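Local coordinates for protein predicted sugar phosphatases of the HAD superfamily (Cytophaga hutchinsonii, PDB 2HX1) that is a magnesium-binding member of the HAD superfamily that probably hydrolyses phosphate esters, possibly those of sugars, at residues 154-157 / 161-164. Numbering follows the deposited sequence.
Sequences VNLL and TIPA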
loop_
_atom_site.group_PDB
_atom_site.type_symbol
_atom_site.label_atom_id
_atom_site.label_comp_id
_atom_site.label_asym_id
_atom_site.label_seq_id
_atom_site.Cartn_x
_atom_site.Cartn_y
_atom_site.Cartn_z
ATOM N N VAL A 154 4.186 -16.743 10.472
ATOM C CA VAL A 154 2.943 -16.581 9.725
ATOM C C VAL A 154 1.875 -17.510 10.305
ATOM O O VAL A 154 0.767 -17.066 10.626
ATOM C CB VAL A 154 3.140 -16.769 8.187
ATOM C CG1 VAL A 154 1.808 -17.002 7.429
ATOM C CG2 VAL A 154 3.846 -15.571 7.610
ATOM N N ASN A 155 2.209 -18.789 10.480
ATOM C CA ASN A 155 1.236 -19.732 10.987
ATOM C C ASN A 155 0.846 -19.500 12.460
ATOM O O ASN A 155 -0.311 -19.694 12.832
ATOM C CB ASN A 155 1.739 -21.140 10.778
ATOM C CG ASN A 155 1.694 -21.544 9.320
ATOM O OD1 ASN A 155 0.624 -21.513 8.698
ATOM N ND2 ASN A 155 2.855 -21.885 8.760
ATOM N N LEU A 156 1.812 -19.062 13.274
ATOM C CA LEU A 156 1.551 -18.750 14.675
ATOM C C LEU A 156 0.494 -17.671 14.797
ATOM O O LEU A 156 -0.421 -17.773 15.626
ATOM C CB LEU A 156 2.826 -18.260 15.346
ATOM C CG LEU A 156 2.690 -17.794 16.795
ATOM C CD1 LEU A 156 2.135 -18.923 17.702
ATOM C CD2 LEU A 156 4.060 -17.316 17.245
ATOM N N LEU A 157 0.627 -16.641 13.970
ATOM C CA LEU A 157 -0.270 -15.499 14.012
ATOM C C LEU A 157 -1.634 -15.774 13.355
ATOM O O LEU A 157 -2.619 -15.103 13.647
ATOM C CB LEU A 157 0.406 -14.300 13.332
ATOM C CG LEU A 157 1.611 -13.731 14.085
ATOM C CD1 LEU A 157 2.218 -12.578 13.288
ATOM C CD2 LEU A 157 1.221 -13.321 15.528
ATOM N N THR A 161 -4.566 -15.581 18.613
ATOM C CA THR A 161 -5.047 -14.218 18.650
ATOM C C THR A 161 -4.252 -13.499 19.734
ATOM O O THR A 161 -4.653 -13.446 20.876
ATOM C CB THR A 161 -6.565 -14.208 18.866
ATOM O OG1 THR A 161 -7.153 -14.918 17.778
ATOM C CG2 THR A 161 -7.151 -12.765 18.898
ATOM N N ILE A 162 -3.071 -13.008 19.356
ATOM C CA ILE A 162 -2.097 -12.479 20.317
ATOM C C ILE A 162 -1.449 -11.203 19.743
ATOM O O ILE A 162 -1.387 -11.033 18.531
ATOM C CB ILE A 162 -0.969 -13.536 20.652
ATOM C CG1 ILE A 162 -0.162 -13.861 19.388
ATOM C CG2 ILE A 162 -1.558 -14.765 21.324
ATOM C CD1 ILE A 162 0.824 -14.988 19.490
ATOM N N PRO A 163 -0.941 -10.315 20.611
ATOM C CA PRO A 163 -0.204 -9.170 20.082
ATOM C C PRO A 163 1.133 -9.563 19.435
ATOM O O PRO A 163 1.867 -10.402 19.961
ATOM C CB PRO A 163 0.026 -8.302 21.324
ATOM C CG PRO A 163 0.041 -9.244 22.437
ATOM C CD PRO A 163 -0.992 -10.292 22.082
ATOM N N ALA A 164 1.413 -8.990 18.273
ATOM C CA ALA A 164 2.712 -9.088 17.633
ATOM C C ALA A 164 3.372 -7.714 17.758
ATOM O O ALA A 164 2.796 -6.705 17.313
ATOM C CB ALA A 164 2.576 -9.502 16.167
#
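In the beta-alpha-beta crossover that runs through helix 146-159 into strand 164-167, Leu156 and Leu157 in the last turn of the helix meet the chain that follows, Leu157 on Ile162 and Ala164, Leu156 on Ile162. Leu157 does most of the touching through one methyl: CD2 lies 4.1 Å from Ile162 CG1 and 4.1 Å from Ala164 CB, bridging two residues that alternate along the extended chain, with Pro163 between them turned away from the helix. The side chains of Leu157 and Ile162 cross at about a right angle. Ile162 carries CG1 between its backbone N and carbonyl carbon (chi1 63°), and the extended chi2 of -172° sends CD1 on to the neighbouring leucine, 4.3 Å from Leu156 CG. The crossover joins strands 133-138 and 164-167, neighbours in a five-stranded parallel sheet separate from the six-stranded one, where the magnesium site lies just past strands 16-19 and 228-232. From strand 133-138, Leu136 also meets Leu157, while Val133 meets Ile162. Backbone hydrogen bonds pair Pro163, through its carbonyl, with Leu136, and Ala164 with Ile200, tying the incoming chain between the strands that flank it. Asn155 OD1 accepts a hydrogen bond from Val180 N of a second subunit.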